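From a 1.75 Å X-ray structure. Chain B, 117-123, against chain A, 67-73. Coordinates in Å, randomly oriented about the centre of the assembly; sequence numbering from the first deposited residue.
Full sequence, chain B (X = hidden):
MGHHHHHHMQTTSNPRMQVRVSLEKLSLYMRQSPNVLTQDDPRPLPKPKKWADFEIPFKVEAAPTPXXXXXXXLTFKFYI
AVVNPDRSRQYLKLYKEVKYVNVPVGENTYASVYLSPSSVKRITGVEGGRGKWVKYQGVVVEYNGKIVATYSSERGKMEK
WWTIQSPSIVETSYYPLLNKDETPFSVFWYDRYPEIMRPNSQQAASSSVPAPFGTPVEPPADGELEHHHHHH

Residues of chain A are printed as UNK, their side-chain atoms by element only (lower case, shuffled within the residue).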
# COMPACT_ATOMS: atom_id res chain seq x y z
N PRO B 117 7.80 -1.57 15.79
CA PRO B 117 8.80 -1.62 16.87
C PRO B 117 9.08 -0.27 17.49
O PRO B 117 9.26 -0.17 18.71
CB PRO B 117 10.03 -2.21 16.16
CG PRO B 117 9.45 -3.04 15.03
CD PRO B 117 8.26 -2.21 14.55
N SER B 118 9.08 0.81 16.70
CA SER B 118 9.35 2.13 17.27
C SER B 118 8.18 2.62 18.11
O SER B 118 8.38 3.35 19.09
CB SER B 118 9.69 3.13 16.17
OG SER B 118 8.59 3.41 15.32
N SER B 119 6.94 2.24 17.77
CA SER B 119 5.82 2.57 18.64
C SER B 119 5.98 1.87 19.99
O SER B 119 5.81 2.50 21.05
CB SER B 119 4.49 2.17 17.99
OG SER B 119 4.07 3.13 17.03
N VAL B 120 6.30 0.58 19.98
CA VAL B 120 6.48 -0.17 21.22
C VAL B 120 7.63 0.40 22.03
O VAL B 120 7.53 0.57 23.26
CB VAL B 120 6.69 -1.66 20.93
CG1 VAL B 120 7.01 -2.42 22.23
CG2 VAL B 120 5.45 -2.27 20.28
N LYS B 121 8.75 0.71 21.37
CA LYS B 121 9.90 1.23 22.11
C LYS B 121 9.61 2.61 22.70
O LYS B 121 10.01 2.91 23.83
CB LYS B 121 11.14 1.29 21.22
CG LYS B 121 12.38 1.88 21.91
CD LYS B 121 13.66 1.31 21.29
CE LYS B 121 14.93 1.95 21.88
NZ LYS B 121 15.27 3.23 21.20
N ARG B 122 8.92 3.46 21.94
CA ARG B 122 8.55 4.77 22.46
C ARG B 122 7.62 4.64 23.66
O ARG B 122 7.79 5.32 24.67
CB ARG B 122 7.92 5.61 21.36
CG ARG B 122 7.58 7.02 21.79
CD ARG B 122 7.02 7.84 20.65
NE ARG B 122 6.78 9.21 21.09
CZ ARG B 122 5.95 10.06 20.50
NH1 ARG B 122 5.27 9.69 19.41
NH2 ARG B 122 5.80 11.28 21.00
N ILE B 123 6.63 3.74 23.57
CA ILE B 123 5.65 3.62 24.64
C ILE B 123 6.30 3.10 25.91
O ILE B 123 6.01 3.59 27.01
CB ILE B 123 4.49 2.71 24.21
CG1 ILE B 123 3.60 3.39 23.17
CG2 ILE B 123 3.65 2.27 25.43
CD1 ILE B 123 2.73 2.41 22.44
N UNK A 67 10.31 12.64 27.38
CA UNK A 67 10.55 11.48 28.24
C UNK A 67 10.68 10.20 27.43
O UNK A 67 11.46 9.31 27.78
c UNK A 67 8.01 12.28 31.07
c UNK A 67 7.76 10.82 31.46
c UNK A 67 9.31 12.42 30.29
c UNK A 67 9.42 11.33 29.25
n UNK A 67 6.44 10.63 32.13
N UNK A 68 9.91 10.08 26.35
CA UNK A 68 9.88 8.85 25.56
C UNK A 68 11.09 8.70 24.65
O UNK A 68 11.35 7.60 24.16
c UNK A 68 8.62 8.80 24.71
o UNK A 68 8.63 9.84 23.73
N UNK A 69 11.84 9.78 24.42
CA UNK A 69 12.98 9.73 23.52
C UNK A 69 12.64 9.91 22.06
O UNK A 69 13.52 9.73 21.21
N UNK A 70 11.39 10.26 21.74
CA UNK A 70 10.91 10.40 20.38
C UNK A 70 10.01 11.62 20.28
O UNK A 70 9.45 12.09 21.28
c UNK A 70 11.80 6.18 18.39
c UNK A 70 12.10 5.42 19.51
c UNK A 70 11.15 7.38 18.53
c UNK A 70 10.08 9.18 19.94
c UNK A 70 11.77 5.88 20.77
c UNK A 70 11.12 7.09 20.91
o UNK A 70 12.75 4.22 19.35
c UNK A 70 10.81 7.87 19.79
N UNK A 71 9.85 12.11 19.05
CA UNK A 71 8.82 13.08 18.73
C UNK A 71 7.79 12.39 17.82
O UNK A 71 8.06 11.35 17.21
c UNK A 71 10.08 14.02 16.74
c UNK A 71 9.39 14.35 18.06
c UNK A 71 10.40 15.04 18.99
c UNK A 71 10.43 15.25 15.95
N UNK A 72 6.60 12.98 17.76
CA UNK A 72 5.47 12.34 17.07
C UNK A 72 5.77 12.09 15.60
O UNK A 72 5.51 10.99 15.09
o UNK A 72 3.65 12.12 19.18
c UNK A 72 3.57 13.17 18.52
o UNK A 72 2.96 14.19 18.90
c UNK A 72 4.22 13.22 17.16
N UNK A 73 6.27 13.11 14.91
CA UNK A 73 6.34 13.08 13.45
C UNK A 73 7.21 14.23 12.96
O UNK A 73 7.40 15.24 13.65
c UNK A 73 4.94 13.17 12.82
O HOH W 1 11.65 5.06 24.26

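Position 67 of chain A carries four carbons in an unbranched row that ends in a nitrogen. The side chain stays clear of the helical stretch of chain B and takes no part in the contact. The row ending in nitrogen is the signature of lysine, K67(A).

At position 68 the side chain is one carbon followed by one oxygen, and its CA-to-CB bond points toward the helix. The oxygen lies 3.3 Å from NE of R122(B), near the plane of the guanidinium, and accepts a nearly linear hydrogen bond from it. A two-atom side chain ending in a hydroxyl is serine, S68(A). Its backbone O also accepts a hydrogen bond from water 1 (2.6 Å from the water O), which donates as well to O of K121(B), 2.7 Å from the same water O.

Position 69 has no side-chain atoms and makes no contact with chain B; it is therefore glycine. Its phi/psi of 84/9 would jam a CB against the carbonyl O of S68(A), so the backbone itself calls for G69(A); chain B plays no part in this.

Position 70 shows one carbon leading to a six-carbon ring that bears an oxygen. The oxygen on the ring lies 3.3 Å from NZ of K121(B), which donates a hydrogen bond to it, while CG of K121(B) sits at the ring edge. The residue is tyrosine. Near the ring's root, CB of Y70(A) packs 3.4 Å from CD of R122(B); farther out, CE2 of Y70(A) is 4.3 Å from CB of S118(B). A weak hydrogen bond also runs from N of Y70(A) to OG of S68(A), 3.4 Å away.

Position 71 has four carbons, forked at the first, with one arm two carbons long. The CA-to-CB bond points away from the helix, and the backbone makes the approach, its C lying over one face of the R122(B) guanidinium, 3.9 Å from NH2 of R122(B). The fork identifies isoleucine, I71(A).

Position 72 has two carbons, the second carrying two oxygens. The CA-to-CB bond points away from the helix, yet one oxygen lies 2.9 Å from NH1 of R122(B). This is aspartate, D72(A), whose OD1 forms the salt bridge.

Position 73 has a single side-chain carbon and makes no contact with chain B; it is alanine, A73(A).

The contact centres on R122(B), whose extended side chain runs past Y70(A) and delivers a buried guanidinium to chain A. NE is bound by S68(A), while NH1 and NH2 both donate to OD1 of D72(A), pairing the buried charge with an opposite one. K121(B), reaching the tyrosine hydroxyl, and the bridging water add polar links beside the salt bridge.

Chain A, residues 67-73: KSGYIDA
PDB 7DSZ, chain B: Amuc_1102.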